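Local coordinates for protein NEDD8-conjugating enzyme UBC12 (Saccharomyces cerevisiae, PDB 3O2U) that accepts the ubiquitin-like protein Rub1 (NEDD8) from its E1 enzyme as a thioester and catalyses its attachment to other proteins, chiefly the cullin Cdc53, at residues Pro45-Asn50 with Leu66-Arg71; Ile82-Asp87 with Val99-Lys104; Arg33-Leu38 with Thr53-Ala58; Asp39-Pro44 with Asp130-Ile135. All blocks are in the same frame, centred on the assembly; numbering follows the deposited sequence. Where two conformers were deposited one is given.

How the contacts relate
Contacts 1 and 2 are strand pairings in one antiparallel four-stranded sheet and meet where strands 65-70 and 82-87 hydrogen-bond to each other. Each has an apolar face, which is core under helix 131-143; the other face is mixed, and largely polar in contact 1. Contact 4 lies against the apolar face, since helix 131-143 packs there through Leu131 and Ile135 and is tied to the loop 39-44 by its Gln132. Contact 3, about 17 Å from contact 1 between centres, is nearer the surface, with a salt bridge over a small apolar patch. Helix 29-39 links contacts 3 and 4, through Asp37 bonded to Leu131 N and Leu38 packed on Leu131.

Contact 1 (Pro45-Asn50 with Leu66-Arg71); sequences PTVTLN and LEVIVR
The flat groups here are the amide of Asn50 and the carboxylate of Glu67, which lie side by side, point the same way and have planes 49° apart, while the methyl CD1 of Ile69 lies near the amide oxygen. They stand on one face of an antiparallel strand pair, 47-50 with 66-70, at the outer side of the four-stranded sheet of the ubiquitin-conjugating fold. Asn50 OD1 and Glu67 OE1 are 3.1 Å apart, but both are acceptors and do not bond; the carboxylate is instead held by Asn83 ND2 of the next strand, which binds OE2.

The backbones are zipped by two hydrogen-bonded pairs, Thr48 with Ile69 and Asn50 with Glu67. Ile69 N reaches Thr48 O at 2.9 Å, nearly straight at 175°. Beyond the regular strands Arg71 N adds a bond to Thr46 O (2.8 Å), so the pairing runs on into the loop.

On the other face stand Val47, Leu49, Val68 and Val70; the beta-branched valines suit the extended backbone, and with Leu49 they give an apolar surface for helix 131-143. Val47 CG1 and Val68 CG1, each anti to its own backbone N, cross obliquely at 3.9 Å. Leu49 also has CG anti to N, and its CD1 approaches Leu66 CD1.

Thr48 lies on the face of Asn50, Glu67 and Ile69, with OG1 in the crowded position between N and the carbonyl carbon (chi1 64°). This turns the hydroxyl over Ile69, with OG1 3.5 Å from CB, and a water bridges Thr48 OG1 to Ile69 O, donating to the carbonyl at 3.0 Å.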
loop_
_atom_site.group_PDB
_atom_site.type_symbol
_atom_site.label_atom_id
_atom_site.label_comp_id
_atom_site.label_asym_id
_atom_site.label_seq_id
_atom_site.Cartn_x
_atom_site.Cartn_y
_atom_site.Cartn_z
ATOM N N PRO A 45 -5.729 -15.713 -5.119
ATOM C CA PRO A 45 -6.237 -16.167 -3.818
ATOM C C PRO A 45 -5.292 -15.794 -2.676
ATOM O O PRO A 45 -5.693 -15.804 -1.517
ATOM C CB PRO A 45 -6.320 -17.696 -3.983
ATOM C CG PRO A 45 -6.405 -17.913 -5.458
ATOM C CD PRO A 45 -5.557 -16.829 -6.065
ATOM N N THR A 46 -4.060 -15.433 -3.012
ATOM C CA THR A 46 -3.076 -15.039 -2.013
ATOM C C THR A 46 -3.230 -13.586 -1.558
ATOM O O THR A 46 -2.497 -13.126 -0.682
ATOM C CB THR A 46 -1.668 -15.208 -2.564
ATOM O OG1 THR A 46 -1.645 -14.675 -3.892
ATOM C CG2 THR A 46 -1.286 -16.693 -2.605
ATOM N N VAL A 47 -4.169 -12.866 -2.155
ATOM C CA VAL A 47 -4.395 -11.481 -1.765
ATOM C C VAL A 47 -5.853 -11.196 -1.475
ATOM O O VAL A 47 -6.729 -11.453 -2.303
ATOM C CB VAL A 47 -3.928 -10.481 -2.830
ATOM C CG1 VAL A 47 -4.220 -9.029 -2.356
ATOM C CG2 VAL A 47 -2.435 -10.657 -3.115
ATOM N N THR A 48 -6.113 -10.649 -0.298
ATOM C CA THR A 48 -7.460 -10.212 0.022
ATOM C C THR A 48 -7.451 -8.707 0.314
ATOM O O THR A 48 -6.415 -8.138 0.669
ATOM C CB THR A 48 -8.022 -11.012 1.189
ATOM O OG1 THR A 48 -7.249 -10.761 2.364
ATOM C CG2 THR A 48 -7.948 -12.498 0.873
ATOM N N LEU A 49 -8.594 -8.059 0.141
ATOM C CA LEU A 49 -8.658 -6.607 0.212
ATOM C C LEU A 49 -9.914 -6.198 0.967
ATOM O O LEU A 49 -10.983 -6.751 0.734
ATOM C CB LEU A 49 -8.660 -6.011 -1.195
ATOM C CG LEU A 49 -8.620 -4.487 -1.285
ATOM C CD1 LEU A 49 -8.139 -4.029 -2.632
ATOM C CD2 LEU A 49 -10.001 -3.897 -1.003
ATOM N N ASN A 50 -9.765 -5.239 1.878
ATOM C CA ASN A 50 -10.879 -4.687 2.639
ATOM C C ASN A 50 -10.951 -3.202 2.374
ATOM O O ASN A 50 -9.944 -2.494 2.500
ATOM C CB ASN A 50 -10.674 -4.912 4.138
ATOM C CG ASN A 50 -10.681 -6.384 4.508
ATOM O OD1 ASN A 50 -9.789 -6.873 5.207
ATOM N ND2 ASN A 50 -11.680 -7.104 4.020
ATOM N N LEU A 66 -7.752 1.580 1.919
ATOM C CA LEU A 66 -7.929 0.140 1.713
ATOM C C LEU A 66 -6.924 -0.591 2.581
ATOM O O LEU A 66 -5.836 -0.074 2.842
ATOM C CB LEU A 66 -7.663 -0.241 0.248
ATOM C CG LEU A 66 -8.285 0.640 -0.839
ATOM C CD1 LEU A 66 -7.790 0.213 -2.226
ATOM C CD2 LEU A 66 -9.808 0.610 -0.775
ATOM N N GLU A 67 -7.289 -1.790 3.015
ATOM C CA GLU A 67 -6.335 -2.689 3.652
ATOM C C GLU A 67 -6.057 -3.831 2.687
ATOM O O GLU A 67 -6.982 -4.482 2.208
ATOM C CB GLU A 67 -6.890 -3.271 4.949
ATOM C CG GLU A 67 -5.898 -4.213 5.644
ATOM C CD GLU A 67 -6.510 -4.969 6.799
ATOM O OE1 GLU A 67 -7.744 -5.188 6.787
ATOM O OE2 GLU A 67 -5.752 -5.356 7.714
ATOM N N VAL A 68 -4.785 -4.077 2.402
ATOM C CA VAL A 68 -4.421 -5.158 1.489
ATOM C C VAL A 68 -3.662 -6.204 2.282
ATOM O O VAL A 68 -2.677 -5.879 2.919
ATOM C CB VAL A 68 -3.521 -4.661 0.336
ATOM C CG1 VAL A 68 -2.982 -5.847 -0.464
ATOM C CG2 VAL A 68 -4.298 -3.733 -0.573
ATOM N N ILE A 69 -4.121 -7.452 2.230
ATOM C CA ILE A 69 -3.505 -8.538 2.995
ATOM C C ILE A 69 -2.847 -9.568 2.070
ATOM O O ILE A 69 -3.527 -10.284 1.335
ATOM C CB ILE A 69 -4.532 -9.250 3.880
ATOM C CG1 ILE A 69 -5.184 -8.248 4.845
ATOM C CG2 ILE A 69 -3.855 -10.391 4.651
ATOM C CD1 ILE A 69 -6.336 -8.818 5.656
ATOM N N VAL A 70 -1.519 -9.632 2.109
ATOM C CA VAL A 70 -0.765 -10.568 1.283
ATOM C C VAL A 70 -0.409 -11.817 2.097
ATOM O O VAL A 70 0.229 -11.717 3.145
ATOM C CB VAL A 70 0.500 -9.877 0.716
ATOM C CG1 VAL A 70 1.271 -10.811 -0.196
ATOM C CG2 VAL A 70 0.082 -8.616 -0.070
ATOM N N ARG A 71 -0.855 -12.976 1.610
ATOM C CA ARG A 71 -0.558 -14.275 2.228
ATOM C C ARG A 71 0.008 -15.221 1.160
ATOM O O ARG A 71 -0.733 -15.975 0.538
ATOM C CB ARG A 71 -1.827 -14.875 2.844
ATOM C CG ARG A 71 -1.591 -16.134 3.696
ATOM C CD ARG A 71 -2.858 -16.507 4.445
ATOM N NE ARG A 71 -2.715 -17.698 5.292
ATOM C CZ ARG A 71 -2.957 -18.941 4.870
ATOM N NH1 ARG A 71 -3.325 -19.160 3.611
ATOM N NH2 ARG A 71 -2.822 -19.967 5.701
HETATM O O HOH W 1 -4.852 -12.777 2.246
#

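Contact 2 (Ile82-Asp87 with Val99-Lys104); sequences INFNLD and VVCLKK
Asn83 has CG in the crowded position between its backbone N and carbonyl carbon (chi1 58°), which turns its amide toward Leu102 and Lys103, just beyond the end of strand 98-101. Lys103 meets it by folding: CG lies beside the backbone N and bends at chi2 (-63°) and chi4 curl the chain round the amide oxygen. NZ donates to Asn83 OD1 at 2.8 Å, from above the carbonyl plane, and CG of the same lysine passes OD1 at 3.2 Å. The amide's other end, ND2, gives a hydrogen to a water besides its bond to Glu67, so asparagine suits a place that needs both acceptor and donor.

Leu102 crosses Asn83 and Asn85 at about right angles, its CD1 lying 3.8 Å from Asn85 CG. Alongside, the backbones are paired: Leu102 N binds Asn83 O, and Asn85 and Val100 exchange bonds as a hydrogen-bonded pair.

The opposite face is apolar. Cys101 SG, anti to its backbone N, lies 4.5 Å from the centroid of the Phe84 ring, obliquely placed at 32° off the normal, and also touches Ile82 CG2 at 3.6 Å. Cys101 CB meets Phe84 CE1, while Val99 CG2 lies alongside Leu86 CG. Phe142 of helix 131-143 packs on both Ile82 and Phe84.

The arrangement is the antiparallel hairpin 82-87/98-101 of the ubiquitin-conjugating fold, its Val99 side chain about 10 Å from that of the predicted thioester residue Cys117.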
loop_
_atom_site.group_PDB
_atom_site.type_symbol
_atom_site.label_atom_id
_atom_site.label_comp_id
_atom_site.label_asym_id
_atom_site.label_seq_id
_atom_site.Cartn_x
_atom_site.Cartn_y
_atom_site.Cartn_z
ATOM N N ILE A 82 0.880 -10.569 5.634
ATOM C CA ILE A 82 1.383 -9.202 5.780
ATOM C C ILE A 82 0.341 -8.221 5.286
ATOM O O ILE A 82 -0.048 -8.262 4.126
ATOM C CB ILE A 82 2.696 -8.974 5.018
ATOM C CG1 ILE A 82 3.733 -10.052 5.387
ATOM C CG2 ILE A 82 3.231 -7.578 5.321
ATOM C CD1 ILE A 82 3.639 -11.341 4.534
ATOM N N ASN A 83 -0.169 -7.375 6.175
ATOM C CA ASN A 83 -1.187 -6.426 5.753
ATOM C C ASN A 83 -0.630 -5.020 5.563
ATOM O O ASN A 83 0.335 -4.623 6.226
ATOM C CB ASN A 83 -2.433 -6.451 6.668
ATOM C CG ASN A 83 -2.114 -6.150 8.129
ATOM O OD1 ASN A 83 -1.000 -6.367 8.599
ATOM N ND2 ASN A 83 -3.114 -5.655 8.858
ATOM N N PHE A 84 -1.240 -4.285 4.635
ATOM C CA PHE A 84 -0.816 -2.932 4.273
ATOM C C PHE A 84 -2.051 -2.042 4.251
ATOM O O PHE A 84 -3.140 -2.481 3.880
ATOM C CB PHE A 84 -0.216 -2.884 2.857
ATOM C CG PHE A 84 1.016 -3.723 2.679
ATOM C CD1 PHE A 84 2.286 -3.161 2.792
ATOM C CD2 PHE A 84 0.909 -5.079 2.397
ATOM C CE1 PHE A 84 3.440 -3.950 2.610
ATOM C CE2 PHE A 84 2.056 -5.869 2.214
ATOM C CZ PHE A 84 3.313 -5.306 2.322
ATOM N N ASN A 85 -1.874 -0.785 4.626
ATOM C CA ASN A 85 -2.915 0.208 4.415
ATOM C C ASN A 85 -2.520 1.018 3.194
ATOM O O ASN A 85 -1.350 1.378 3.037
ATOM C CB ASN A 85 -3.046 1.132 5.625
ATOM C CG ASN A 85 -4.202 0.753 6.541
ATOM O OD1 ASN A 85 -5.005 -0.124 6.226
ATOM N ND2 ASN A 85 -4.282 1.415 7.683
ATOM N N LEU A 86 -3.481 1.276 2.317
ATOM C CA LEU A 86 -3.259 2.157 1.172
ATOM C C LEU A 86 -4.158 3.386 1.322
ATOM O O LEU A 86 -5.390 3.246 1.347
ATOM C CB LEU A 86 -3.590 1.432 -0.139
ATOM C CG LEU A 86 -2.572 0.426 -0.710
ATOM C CD1 LEU A 86 -2.304 -0.714 0.255
ATOM C CD2 LEU A 86 -3.095 -0.114 -2.009
ATOM N N ASP A 87 -3.553 4.570 1.422
ATOM C CA ASP A 87 -4.275 5.825 1.664
ATOM C C ASP A 87 -4.219 6.729 0.426
ATOM O O ASP A 87 -3.128 7.146 0.014
ATOM C CB ASP A 87 -3.650 6.578 2.846
ATOM C CG ASP A 87 -3.563 5.739 4.113
ATOM O OD1 ASP A 87 -4.372 4.816 4.288
ATOM O OD2 ASP A 87 -2.678 6.011 4.953
ATOM N N VAL A 99 1.502 3.952 0.863
ATOM C CA VAL A 99 1.415 2.564 1.291
ATOM C C VAL A 99 2.168 2.431 2.614
ATOM O O VAL A 99 3.302 2.896 2.735
ATOM C CB VAL A 99 2.005 1.628 0.212
ATOM C CG1 VAL A 99 2.033 0.172 0.683
ATOM C CG2 VAL A 99 1.224 1.787 -1.094
ATOM N N VAL A 100 1.521 1.832 3.606
ATOM C CA VAL A 100 2.135 1.608 4.913
ATOM C C VAL A 100 1.992 0.145 5.302
ATOM O O VAL A 100 0.877 -0.376 5.344
ATOM C CB VAL A 100 1.438 2.457 6.008
ATOM C CG1 VAL A 100 2.077 2.214 7.358
ATOM C CG2 VAL A 100 1.501 3.933 5.658
ATOM N N CYS A 101 3.104 -0.520 5.588
ATOM C CA CYS A 101 3.046 -1.908 6.074
ATOM C C CYS A 101 2.710 -1.904 7.565
ATOM O O CYS A 101 3.316 -1.168 8.340
ATOM C CB CYS A 101 4.372 -2.645 5.822
ATOM S SG CYS A 101 4.352 -4.386 6.398
ATOM N N LEU A 102 1.736 -2.722 7.956
ATOM C CA LEU A 102 1.149 -2.655 9.280
ATOM C C LEU A 102 1.736 -3.692 10.222
ATOM O O LEU A 102 1.271 -3.836 11.345
ATOM C CB LEU A 102 -0.368 -2.856 9.198
ATOM C CG LEU A 102 -1.095 -1.915 8.244
ATOM C CD1 LEU A 102 -2.591 -2.159 8.335
ATOM C CD2 LEU A 102 -0.752 -0.462 8.577
ATOM N N LYS A 103 2.743 -4.427 9.751
ATOM C CA LYS A 103 3.409 -5.430 10.569
ATOM C C LYS A 103 4.918 -5.199 10.579
ATOM O O LYS A 103 5.495 -4.814 9.565
ATOM C CB LYS A 103 3.116 -6.840 10.030
ATOM C CG LYS A 103 1.663 -7.294 10.197
ATOM C CD LYS A 103 1.278 -7.388 11.670
ATOM C CE LYS A 103 -0.064 -8.128 11.882
ATOM N NZ LYS A 103 -1.203 -7.503 11.152
ATOM N N LYS A 104 5.552 -5.435 11.724
ATOM C CA LYS A 104 7.003 -5.466 11.782
ATOM C C LYS A 104 7.461 -6.767 11.145
ATOM O O LYS A 104 7.268 -7.862 11.709
ATOM C CB LYS A 104 7.487 -5.402 13.231
ATOM C CG LYS A 104 6.935 -4.216 14.015
ATOM C CD LYS A 104 7.727 -4.012 15.304
ATOM C CE LYS A 104 7.006 -3.065 16.261
ATOM N NZ LYS A 104 7.327 -3.386 17.698
HETATM O O HOH W 2 -3.026 -4.681 11.772
#

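Contact 3 (Arg33-Leu38 with Thr53-Ala58); sequences RLKRDL and TSPDSA. With GOL (glycerol), chain C.
The side chain of Lys35 leaves helix 29-39 with CB facing glycerol O3 at 4.0 Å and CG anti to its carbonyl carbon (chi1 -77°), which lays Lys35 CG 3.7 Å from Pro55 CG. The chain stays extended through chi2, then bends at chi3 and chi4, so that CD and CE pass alongside the carboxylate, CD 3.3 Å and CE 3.4 Å from Asp56 OD1. At the tip NZ donates to Asp56 OD1 at 2.7 Å, on the syn lone pair, closing a salt bridge whose two side chains cross at about a right angle. A long, flexible lysine suits this place because its methylenes can cover the proline while its charge reaches the aspartate.

The contact joins helix 29-39 of the ubiquitin-conjugating fold to the loop between strands 47-51 and 65-70. Leu38 CD1 meets Pro55 CG tip to tip, and Leu34 CD2 approaches Pro55 CB at 4.1 Å, so the ring rests against three residues of one helical face. Proline also fits as the second residue of the type I turn from Ser54 to Ser57. Ser54 OG accepts from Asp56 N at 2.8 Å, an ST turn, which fixes the backbone of Asp56 relative to Ser54.

A glycerol, probably from the crystallisation liquor, lies against the polar groups of the turn and Lys35 and also bonds Asp39. Its O2 donates to Asp56 OD2 at 2.6 Å, its O1 accepts from Ser54 OG, and Lys35 NZ adds weak bonds to O2 and O3. With one oxygen facing the ammonium, Asp56 is probably ionised, and its charge would favour the protonated lysine.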
loop_
_atom_site.group_PDB
_atom_site.type_symbol
_atom_site.label_atom_id
_atom_site.label_comp_id
_atom_site.label_asym_id
_atom_site.label_seq_id
_atom_site.Cartn_x
_atom_site.Cartn_y
_atom_site.Cartn_z
ATOM N N ARG A 33 -11.958 7.351 -10.419
ATOM C CA ARG A 33 -10.879 6.504 -10.933
ATOM C C ARG A 33 -10.551 5.347 -9.970
ATOM O O ARG A 33 -10.360 4.210 -10.391
ATOM C CB ARG A 33 -9.635 7.355 -11.208
ATOM C CG ARG A 33 -8.365 6.529 -11.473
ATOM C CD ARG A 33 -8.397 5.771 -12.830
ATOM N NE ARG A 33 -7.412 4.693 -12.722
ATOM C CZ ARG A 33 -6.135 4.791 -13.067
ATOM N NH1 ARG A 33 -5.688 5.888 -13.676
ATOM N NH2 ARG A 33 -5.318 3.761 -12.848
ATOM N N LEU A 34 -10.514 5.615 -8.672
ATOM C CA LEU A 34 -10.322 4.529 -7.717
ATOM C C LEU A 34 -11.486 3.512 -7.756
ATOM O O LEU A 34 -11.258 2.304 -7.680
ATOM C CB LEU A 34 -10.109 5.073 -6.299
ATOM C CG LEU A 34 -9.952 4.000 -5.213
ATOM C CD1 LEU A 34 -8.853 2.998 -5.542
ATOM C CD2 LEU A 34 -9.704 4.640 -3.842
ATOM N N LYS A 35 -12.727 3.983 -7.859
ATOM C CA LYS A 35 -13.856 3.038 -8.010
ATOM C C LYS A 35 -13.664 2.110 -9.219
ATOM O O LYS A 35 -13.915 0.909 -9.148
ATOM C CB LYS A 35 -15.177 3.788 -8.168
ATOM C CG LYS A 35 -15.738 4.366 -6.886
ATOM C CD LYS A 35 -16.951 5.232 -7.194
ATOM C CE LYS A 35 -18.105 4.392 -7.746
ATOM N NZ LYS A 35 -18.492 3.299 -6.812
ATOM N N ARG A 36 -13.228 2.688 -10.332
ATOM C CA ARG A 36 -12.971 1.932 -11.550
ATOM C C ARG A 36 -11.838 0.905 -11.339
ATOM O O ARG A 36 -11.938 -0.239 -11.762
ATOM C CB ARG A 36 -12.731 2.916 -12.710
ATOM C CG ARG A 36 -11.520 2.707 -13.598
ATOM C CD ARG A 36 -11.415 3.847 -14.647
ATOM N NE ARG A 36 -10.149 3.851 -15.385
ATOM C CZ ARG A 36 -9.756 4.821 -16.208
ATOM N NH1 ARG A 36 -10.523 5.884 -16.414
ATOM N NH2 ARG A 36 -8.587 4.733 -16.823
ATOM N N ASP A 37 -10.765 1.312 -10.665
ATOM C CA ASP A 37 -9.688 0.372 -10.330
ATOM C C ASP A 37 -10.182 -0.766 -9.427
ATOM O O ASP A 37 -9.798 -1.914 -9.608
ATOM C CB ASP A 37 -8.531 1.085 -9.619
ATOM C CG ASP A 37 -7.672 1.906 -10.559
ATOM O OD1 ASP A 37 -8.127 2.221 -11.683
ATOM O OD2 ASP A 37 -6.527 2.224 -10.152
ATOM N N LEU A 38 -11.003 -0.433 -8.433
ATOM C CA LEU A 38 -11.568 -1.440 -7.528
ATOM C C LEU A 38 -12.526 -2.372 -8.254
ATOM O O LEU A 38 -12.540 -3.579 -8.011
ATOM C CB LEU A 38 -12.308 -0.774 -6.371
ATOM C CG LEU A 38 -11.434 -0.161 -5.275
ATOM C CD1 LEU A 38 -12.264 0.805 -4.442
ATOM C CD2 LEU A 38 -10.837 -1.268 -4.409
ATOM N N THR A 53 -12.191 2.888 4.186
ATOM C CA THR A 53 -12.970 4.076 3.841
ATOM C C THR A 53 -13.177 4.089 2.328
ATOM O O THR A 53 -12.210 4.027 1.564
ATOM C CB THR A 53 -12.264 5.360 4.258
ATOM O OG1 THR A 53 -12.218 5.435 5.688
ATOM C CG2 THR A 53 -13.017 6.575 3.701
ATOM N N SER A 54 -14.434 4.154 1.899
ATOM C CA SER A 54 -14.786 3.998 0.483
ATOM C C SER A 54 -14.630 5.284 -0.339
ATOM O O SER A 54 -14.886 6.376 0.165
ATOM C CB SER A 54 -16.238 3.523 0.363
ATOM O OG SER A 54 -16.724 3.642 -0.969
ATOM N N PRO A 55 -14.230 5.155 -1.622
ATOM C CA PRO A 55 -14.237 6.323 -2.516
ATOM C C PRO A 55 -15.666 6.839 -2.760
ATOM O O PRO A 55 -15.861 7.891 -3.367
ATOM C CB PRO A 55 -13.646 5.767 -3.822
ATOM C CG PRO A 55 -13.842 4.268 -3.730
ATOM C CD PRO A 55 -13.668 3.959 -2.272
ATOM N N ASP A 56 -16.659 6.084 -2.298
ATOM C CA ASP A 56 -18.068 6.458 -2.462
ATOM C C ASP A 56 -18.550 7.602 -1.572
ATOM O O ASP A 56 -19.713 8.002 -1.668
ATOM C CB ASP A 56 -18.974 5.262 -2.193
ATOM C CG ASP A 56 -18.907 4.235 -3.283
ATOM O OD1 ASP A 56 -18.755 4.635 -4.454
ATOM O OD2 ASP A 56 -19.030 3.032 -2.972
ATOM N N SER A 57 -17.701 8.111 -0.685
ATOM C CA SER A 57 -18.132 9.240 0.146
ATOM C C SER A 57 -17.929 10.568 -0.587
ATOM O O SER A 57 -17.055 10.681 -1.448
ATOM C CB SER A 57 -17.409 9.241 1.497
ATOM O OG SER A 57 -16.080 9.715 1.370
ATOM N N ALA A 58 -18.750 11.563 -0.266
ATOM C CA ALA A 58 -18.596 12.889 -0.856
ATOM C C ALA A 58 -17.797 13.750 0.105
ATOM O O ALA A 58 -17.514 14.917 -0.170
ATOM C CB ALA A 58 -19.954 13.522 -1.138
HETATM C C1 GOL C . -15.737 0.277 -3.202
HETATM O O1 GOL C . -15.895 1.258 -2.188
HETATM C C2 GOL C . -16.983 0.291 -4.084
HETATM O O2 GOL C . -17.291 1.636 -4.373
HETATM C C3 GOL C . -16.747 -0.466 -5.384
HETATM O O3 GOL C . -16.625 0.452 -6.460
#

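Contact 4 (Asp39-Pro44 with Asp130-Ile135); sequences DSLDLP and DLQSII
Gln132 sends its side chain outward from the first turn of helix 131-143 with CG anti to the backbone N (chi1 175°) and a bend at chi2 (89°), which sets the terminal amide against the backbone of Asp42. There it makes two bonds. OE1 accepts from Asp42 N at 2.7 Å, in the carbonyl plane and on a lone pair, whereas NE2 donates to Asp42 O at 3.0 Å, approaching that carbonyl from above its plane. Glutamine suits the place because one amide can serve both the N-H and the C=O of a residue in an irregular loop.

Leu41 has CG beside its backbone N (chi1 -80°) and an extended chi2, so that its two methyls divide: CD1 meets Leu131 CD2 at 3.9 Å, and CD2 lies 3.6 Å from Gln132 OE1. Leu131 differs in its first torsion, with CG anti to N, which brings its CD2 to Leu41. Leu43 crosses Ile135 at about a right angle, Leu43 CD2 touching Ile135 CG2 at 3.8 Å and Ile135 CD1 equally closely.

Asp130 caps the helix from the position just before it, the N-cap, and its OD1 accepts from both Ser133 N (2.9 Å) and Ser133 OG; Asp37 binds Leu131 N. In the ubiquitin-conjugating fold this is the loop between helix 29-39 and the first strand of the sheet, clasped to the capped start of the central helix behind that sheet.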
loop_
_atom_site.group_PDB
_atom_site.type_symbol
_atom_site.label_atom_id
_atom_site.label_comp_id
_atom_site.label_asym_id
_atom_site.label_seq_id
_atom_site.Cartn_x
_atom_site.Cartn_y
_atom_site.Cartn_z
ATOM N N ASP A 39 -13.336 -1.801 -9.135
ATOM C CA ASP A 39 -14.289 -2.593 -9.906
ATOM C C ASP A 39 -13.602 -3.516 -10.914
ATOM O O ASP A 39 -14.202 -4.492 -11.349
ATOM C CB ASP A 39 -15.297 -1.685 -10.626
ATOM C CG ASP A 39 -16.286 -1.045 -9.668
ATOM O OD1 ASP A 39 -16.352 -1.493 -8.502
ATOM O OD2 ASP A 39 -16.991 -0.092 -10.073
ATOM N N SER A 40 -12.355 -3.203 -11.274
ATOM C CA SER A 40 -11.602 -3.969 -12.270
ATOM C C SER A 40 -10.596 -4.970 -11.671
ATOM O O SER A 40 -9.819 -5.587 -12.401
ATOM C CB SER A 40 -10.832 -3.008 -13.189
ATOM O OG SER A 40 -11.683 -2.015 -13.738
ATOM N N LEU A 41 -10.575 -5.108 -10.355
ATOM C CA LEU A 41 -9.556 -5.945 -9.708
ATOM C C LEU A 41 -9.667 -7.418 -10.097
ATOM O O LEU A 41 -10.755 -7.949 -10.275
ATOM C CB LEU A 41 -9.625 -5.825 -8.185
ATOM C CG LEU A 41 -8.966 -4.596 -7.567
ATOM C CD1 LEU A 41 -9.221 -4.536 -6.043
ATOM C CD2 LEU A 41 -7.477 -4.552 -7.889
ATOM N N ASP A 42 -8.523 -8.078 -10.209
ATOM C CA ASP A 42 -8.483 -9.495 -10.508
ATOM C C ASP A 42 -7.460 -10.137 -9.581
ATOM O O ASP A 42 -6.350 -10.453 -9.997
ATOM C CB ASP A 42 -8.087 -9.698 -11.968
ATOM C CG ASP A 42 -8.266 -11.124 -12.427
ATOM O OD1 ASP A 42 -9.427 -11.570 -12.538
ATOM O OD2 ASP A 42 -7.244 -11.793 -12.695
ATOM N N LEU A 43 -7.828 -10.313 -8.315
ATOM C CA LEU A 43 -6.859 -10.708 -7.290
ATOM C C LEU A 43 -6.611 -12.212 -7.268
ATOM O O LEU A 43 -7.547 -12.994 -7.425
ATOM C CB LEU A 43 -7.352 -10.274 -5.907
ATOM C CG LEU A 43 -7.588 -8.789 -5.596
ATOM C CD1 LEU A 43 -8.373 -8.630 -4.297
ATOM C CD2 LEU A 43 -6.275 -8.046 -5.511
ATOM N N PRO A 44 -5.349 -12.625 -7.051
ATOM C CA PRO A 44 -5.114 -14.050 -6.807
ATOM C C PRO A 44 -5.552 -14.411 -5.390
ATOM O O PRO A 44 -5.734 -13.514 -4.552
ATOM C CB PRO A 44 -3.593 -14.198 -6.951
ATOM C CG PRO A 44 -3.033 -12.841 -6.718
ATOM C CD PRO A 44 -4.104 -11.832 -7.053
ATOM N N ASP A 130 -2.314 1.027 -12.142
ATOM C CA ASP A 130 -3.560 0.961 -11.382
ATOM C C ASP A 130 -3.397 0.193 -10.081
ATOM O O ASP A 130 -2.305 -0.284 -9.757
ATOM C CB ASP A 130 -4.675 0.338 -12.236
ATOM C CG ASP A 130 -4.351 -1.086 -12.680
ATOM O OD1 ASP A 130 -3.268 -1.611 -12.333
ATOM O OD2 ASP A 130 -5.177 -1.686 -13.394
ATOM N N LEU A 131 -4.495 0.083 -9.337
ATOM C CA LEU A 131 -4.462 -0.571 -8.049
ATOM C C LEU A 131 -3.997 -2.017 -8.229
ATOM O O LEU A 131 -3.242 -2.539 -7.411
ATOM C CB LEU A 131 -5.844 -0.501 -7.388
ATOM C CG LEU A 131 -6.002 -1.225 -6.056
ATOM C CD1 LEU A 131 -4.999 -0.708 -5.021
ATOM C CD2 LEU A 131 -7.451 -1.096 -5.532
ATOM N N GLN A 132 -4.448 -2.665 -9.302
ATOM C CA GLN A 132 -4.042 -4.055 -9.564
ATOM C C GLN A 132 -2.512 -4.153 -9.613
ATOM O O GLN A 132 -1.927 -5.075 -9.055
ATOM C CB GLN A 132 -4.633 -4.564 -10.879
ATOM C CG GLN A 132 -4.157 -5.949 -11.280
ATOM C CD GLN A 132 -5.021 -7.035 -10.716
ATOM O OE1 GLN A 132 -6.186 -6.808 -10.397
ATOM N NE2 GLN A 132 -4.467 -8.234 -10.595
ATOM N N SER A 133 -1.878 -3.189 -10.279
ATOM C CA SER A 133 -0.417 -3.143 -10.402
ATOM C C SER A 133 0.246 -2.979 -9.065
ATOM O O SER A 133 1.229 -3.638 -8.777
ATOM C CB SER A 133 0.002 -1.974 -11.282
ATOM O OG SER A 133 -0.624 -2.075 -12.545
ATOM N N ILE A 134 -0.273 -2.065 -8.250
ATOM C CA ILE A 134 0.310 -1.861 -6.948
ATOM C C ILE A 134 0.221 -3.152 -6.150
ATOM O O ILE A 134 1.212 -3.608 -5.572
ATOM C CB ILE A 134 -0.393 -0.717 -6.193
ATOM C CG1 ILE A 134 -0.117 0.616 -6.918
ATOM C CG2 ILE A 134 0.094 -0.685 -4.760
ATOM C CD1 ILE A 134 -1.089 1.750 -6.585
ATOM N N ILE A 135 -0.966 -3.744 -6.132
ATOM C CA ILE A 135 -1.176 -4.957 -5.360
ATOM C C ILE A 135 -0.283 -6.104 -5.853
ATOM O O ILE A 135 0.338 -6.819 -5.057
ATOM C CB ILE A 135 -2.650 -5.359 -5.349
ATOM C CG1 ILE A 135 -3.445 -4.349 -4.486
ATOM C CG2 ILE A 135 -2.791 -6.782 -4.804
ATOM C CD1 ILE A 135 -4.939 -4.621 -4.458
#